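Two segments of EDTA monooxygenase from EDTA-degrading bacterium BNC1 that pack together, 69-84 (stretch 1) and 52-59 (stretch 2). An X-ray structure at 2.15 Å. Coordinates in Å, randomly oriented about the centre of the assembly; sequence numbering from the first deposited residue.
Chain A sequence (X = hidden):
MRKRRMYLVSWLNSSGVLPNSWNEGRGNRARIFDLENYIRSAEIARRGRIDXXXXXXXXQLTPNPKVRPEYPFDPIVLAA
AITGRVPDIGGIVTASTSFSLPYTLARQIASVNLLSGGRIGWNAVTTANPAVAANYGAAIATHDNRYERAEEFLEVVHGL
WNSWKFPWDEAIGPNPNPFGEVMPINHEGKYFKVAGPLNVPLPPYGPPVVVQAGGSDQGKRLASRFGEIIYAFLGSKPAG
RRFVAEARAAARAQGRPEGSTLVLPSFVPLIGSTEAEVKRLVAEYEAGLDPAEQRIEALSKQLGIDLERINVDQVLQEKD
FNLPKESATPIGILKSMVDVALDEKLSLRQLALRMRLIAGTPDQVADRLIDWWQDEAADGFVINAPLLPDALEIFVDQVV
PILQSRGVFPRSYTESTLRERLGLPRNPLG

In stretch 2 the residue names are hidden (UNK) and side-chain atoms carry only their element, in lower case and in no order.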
# COMPACT_ATOMS: atom_id res chain seq x y z
N PRO A 69 1.17 -11.99 15.82
CA PRO A 69 1.97 -11.34 14.76
C PRO A 69 1.66 -9.85 14.72
O PRO A 69 0.50 -9.45 14.68
CB PRO A 69 1.50 -12.05 13.48
CG PRO A 69 0.13 -12.55 13.78
CD PRO A 69 0.08 -12.83 15.27
N GLU A 70 2.70 -9.03 14.79
CA GLU A 70 2.51 -7.59 14.90
C GLU A 70 2.20 -6.94 13.56
O GLU A 70 1.51 -5.92 13.50
CB GLU A 70 3.75 -6.92 15.51
CG GLU A 70 3.47 -5.48 15.94
CD GLU A 70 4.67 -4.79 16.58
OE1 GLU A 70 4.71 -3.52 16.61
OE2 GLU A 70 5.57 -5.50 17.06
N TYR A 71 2.69 -7.53 12.47
CA TYR A 71 2.63 -6.94 11.14
C TYR A 71 1.87 -7.84 10.17
O TYR A 71 2.45 -8.36 9.20
CB TYR A 71 4.05 -6.68 10.64
CG TYR A 71 5.04 -6.24 11.72
CD1 TYR A 71 4.90 -5.02 12.36
CD2 TYR A 71 6.12 -7.04 12.07
CE1 TYR A 71 5.80 -4.60 13.34
CE2 TYR A 71 7.04 -6.63 13.06
CZ TYR A 71 6.87 -5.41 13.66
OH TYR A 71 7.76 -4.99 14.61
N PRO A 72 0.57 -8.04 10.38
CA PRO A 72 -0.16 -8.95 9.48
C PRO A 72 -0.33 -8.42 8.04
O PRO A 72 -0.63 -9.22 7.15
CB PRO A 72 -1.52 -9.16 10.19
CG PRO A 72 -1.66 -7.97 11.08
CD PRO A 72 -0.27 -7.59 11.51
N PHE A 73 -0.12 -7.12 7.78
CA PHE A 73 -0.33 -6.53 6.46
C PHE A 73 0.72 -5.48 6.16
O PHE A 73 1.23 -4.80 7.06
CB PHE A 73 -1.67 -5.81 6.33
CG PHE A 73 -2.85 -6.68 6.41
CD1 PHE A 73 -3.18 -7.52 5.36
CD2 PHE A 73 -3.67 -6.63 7.53
CE1 PHE A 73 -4.31 -8.32 5.43
CE2 PHE A 73 -4.78 -7.42 7.61
CZ PHE A 73 -5.11 -8.28 6.55
N ASP A 74 1.00 -5.30 4.87
CA ASP A 74 1.77 -4.14 4.43
C ASP A 74 1.08 -2.87 4.90
O ASP A 74 -0.13 -2.72 4.71
CB ASP A 74 1.93 -4.10 2.91
CG ASP A 74 2.80 -2.93 2.47
OD1 ASP A 74 2.26 -1.81 2.34
OD2 ASP A 74 4.03 -3.12 2.28
N PRO A 75 1.81 -1.94 5.50
CA PRO A 75 1.15 -0.78 6.13
C PRO A 75 0.66 0.25 5.14
O PRO A 75 -0.35 0.91 5.40
CB PRO A 75 2.25 -0.22 7.05
CG PRO A 75 3.52 -0.71 6.47
CD PRO A 75 3.21 -2.07 5.91
N ILE A 76 1.35 0.42 4.01
CA ILE A 76 0.88 1.35 2.98
C ILE A 76 -0.47 0.89 2.44
O ILE A 76 -1.41 1.68 2.32
CB ILE A 76 1.94 1.49 1.86
CG1 ILE A 76 3.30 1.92 2.44
CG2 ILE A 76 1.52 2.54 0.84
CD1 ILE A 76 4.45 2.04 1.39
N VAL A 77 -0.59 -0.41 2.13
CA VAL A 77 -1.86 -0.99 1.66
C VAL A 77 -2.96 -0.83 2.71
O VAL A 77 -4.07 -0.35 2.41
CB VAL A 77 -1.64 -2.47 1.29
CG1 VAL A 77 -2.95 -3.25 1.15
CG2 VAL A 77 -0.78 -2.58 0.04
N LEU A 78 -2.68 -1.23 3.96
CA LEU A 78 -3.66 -1.07 5.03
C LEU A 78 -4.08 0.40 5.19
O LEU A 78 -5.27 0.71 5.27
CB LEU A 78 -3.11 -1.65 6.35
CG LEU A 78 -4.03 -1.82 7.55
CD1 LEU A 78 -5.37 -2.44 7.15
CD2 LEU A 78 -3.34 -2.66 8.67
N ALA A 79 -3.12 1.33 5.22
CA ALA A 79 -3.49 2.73 5.39
C ALA A 79 -4.34 3.25 4.22
O ALA A 79 -5.21 4.11 4.41
CB ALA A 79 -2.24 3.58 5.58
N ALA A 80 -4.10 2.75 3.01
CA ALA A 80 -4.93 3.13 1.87
C ALA A 80 -6.37 2.64 2.03
O ALA A 80 -7.32 3.35 1.70
CB ALA A 80 -4.33 2.58 0.57
N ALA A 81 -6.55 1.40 2.51
CA ALA A 81 -7.91 0.86 2.65
C ALA A 81 -8.64 1.54 3.80
O ALA A 81 -9.80 1.94 3.66
CB ALA A 81 -7.86 -0.66 2.88
N ILE A 82 -7.96 1.71 4.93
CA ILE A 82 -8.56 2.43 6.06
C ILE A 82 -9.04 3.81 5.62
O ILE A 82 -10.20 4.19 5.84
CB ILE A 82 -7.56 2.56 7.22
CG1 ILE A 82 -7.21 1.18 7.79
CG2 ILE A 82 -8.18 3.47 8.30
CD1 ILE A 82 -6.15 1.24 8.99
N THR A 83 -8.13 4.64 5.09
CA THR A 83 -8.51 6.02 4.81
C THR A 83 -9.42 6.14 3.60
O THR A 83 -10.13 7.14 3.48
CB THR A 83 -7.29 6.93 4.66
OG1 THR A 83 -6.49 6.50 3.55
CG2 THR A 83 -6.45 6.92 5.97
N GLY A 84 -9.45 5.12 2.73
CA GLY A 84 -10.50 5.08 1.73
C GLY A 84 -11.88 5.08 2.35
O GLY A 84 -12.84 5.55 1.73
N UNK A 52 -3.74 11.10 14.28
CA UNK A 52 -3.42 10.09 13.27
C UNK A 52 -3.31 8.72 13.93
O UNK A 52 -3.00 8.62 15.12
c UNK A 52 -2.11 10.41 12.54
N UNK A 53 -3.58 7.66 13.15
CA UNK A 53 -3.17 6.34 13.59
C UNK A 53 -1.73 6.11 13.13
O UNK A 53 -1.19 6.83 12.29
c UNK A 53 -5.35 5.63 9.50
c UNK A 53 -4.22 5.12 11.57
c UNK A 53 -3.36 4.29 9.48
c UNK A 53 -3.29 4.38 10.86
c UNK A 53 -4.12 5.23 13.10
c UNK A 53 -4.40 4.91 8.79
c UNK A 53 -5.25 5.73 10.88
N UNK A 54 -1.11 5.09 13.70
CA UNK A 54 0.24 4.72 13.34
C UNK A 54 0.33 3.21 13.15
O UNK A 54 -0.21 2.44 13.95
c UNK A 54 1.23 5.19 14.42
c UNK A 54 4.40 3.23 15.20
c UNK A 54 3.11 3.76 15.30
c UNK A 54 3.40 4.88 13.22
c UNK A 54 2.60 4.59 14.30
c UNK A 54 4.66 4.36 13.10
c UNK A 54 5.17 3.53 14.10
N UNK A 55 1.05 2.81 12.11
CA UNK A 55 1.31 1.41 11.82
C UNK A 55 2.82 1.20 11.82
O UNK A 55 3.53 1.77 10.99
c UNK A 55 0.70 1.01 10.47
c UNK A 55 -1.32 0.78 8.99
c UNK A 55 -0.82 0.98 10.43
c UNK A 55 -1.37 -0.11 11.34
N UNK A 56 3.30 0.40 12.77
CA UNK A 56 4.66 -0.09 12.73
C UNK A 56 4.75 -1.18 11.67
O UNK A 56 3.74 -1.74 11.24
c UNK A 56 5.08 -0.63 14.09
N UNK A 57 5.97 -1.48 11.22
CA UNK A 57 6.12 -2.55 10.25
C UNK A 57 7.55 -3.09 10.23
O UNK A 57 8.51 -2.35 10.41
o UNK A 57 6.47 -3.12 6.77
c UNK A 57 5.80 -3.25 7.84
o UNK A 57 5.20 -4.30 8.14
c UNK A 57 5.74 -2.11 8.84
N UNK A 58 7.66 -4.40 10.00
CA UNK A 58 8.89 -5.05 9.59
C UNK A 58 8.45 -6.09 8.58
O UNK A 58 7.47 -6.81 8.83
c UNK A 58 11.16 -5.40 12.69
o UNK A 58 11.20 -6.63 12.75
n UNK A 58 11.74 -4.61 13.59
c UNK A 58 9.65 -5.71 10.74
c UNK A 58 10.41 -4.72 11.58
N UNK A 59 9.12 -6.19 7.44
CA UNK A 59 8.80 -7.27 6.48
C UNK A 59 9.47 -8.59 6.86
O UNK A 59 10.45 -9.03 6.26
c UNK A 59 10.13 -5.24 6.93
c UNK A 59 9.31 -6.70 5.14
c UNK A 59 9.91 -5.31 5.46

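Position 52 has one side-chain carbon and nothing beyond it. It lies out of reach of stretch 1. A lone CB means alanine: Ala52.

Position 53 has one carbon followed by a ring of six carbons, with no oxygen on the ring. The side chain points toward the helix and meets Ala79, Ile82 and Thr83. An all-carbon six-membered ring on one carbon is phenylalanine: Phe53. Its CE2 lies 3.8 Å from Ile82 CG2, and Ile82 CD1 sits over one face of the ring. Ala79 CB and Thr83 CG2 approach the edge, Ala79 CB at 4.1 Å from Phe53 CZ.

Position 54 also has one carbon and a six-carbon ring, again without a hydroxyl. It makes no contact with stretch 1, as expected for a strand residue next to one that faces the helix. It is Phe54.

Position 55 has four carbons, forked at the second. The side chain points toward stretch 1, where it meets Pro75, Leu78 and Ala79. A fork at the second carbon, not the first, gives leucine: Leu55. Its CD1 is 3.7 Å from Pro75 O and 4.0 Å from Leu78 CD2. Its CB is 4.0 Å from Pro75 CB.

Position 56 has a single side-chain carbon, directed sideways. This CB lies 4.1 Å from Tyr71 CE1 and 3.9 Å from Glu70 OE1. The residue is Ala56.

Position 57 has two carbons, the second carrying two oxygens. The terminal group lies close to the Pro75 ring. A carboxylate one carbon beyond CB is aspartate: Asp57. Its CG is 3.4 Å from Pro75 CD, and its CA is 3.5 Å from Tyr71 CD1. Both carboxylate oxygens are hydrogen-bonded elsewhere in the structure.

Position 58 has three carbons, the third carrying one oxygen and one nitrogen. Its CB is 3.6 Å from Tyr71 CE2. The chain length and terminal amide give glutamine: Gln58. Its backbone N lies over one face of the Tyr71 ring.

Position 59 has three carbons closing a ring onto the backbone N. It does not touch stretch 1. It is Pro59.

The contact works by packing, with no hydrogen bonds across it. Strand and helix run roughly antiparallel, at 153°. Phe53 and Leu55, alternate strand residues, face the helix and fill the space beside Pro75, Leu78, Ala79 and Ile82. Beyond the strand, Tyr71 lies against the chain from Ala56 to Gln58. Asp74 caps the helix, accepting at OD1 from Val77 N at 3.2 Å. The two segments together bury 581 Å².

Stretch 2 (52-59) AFFLADQP
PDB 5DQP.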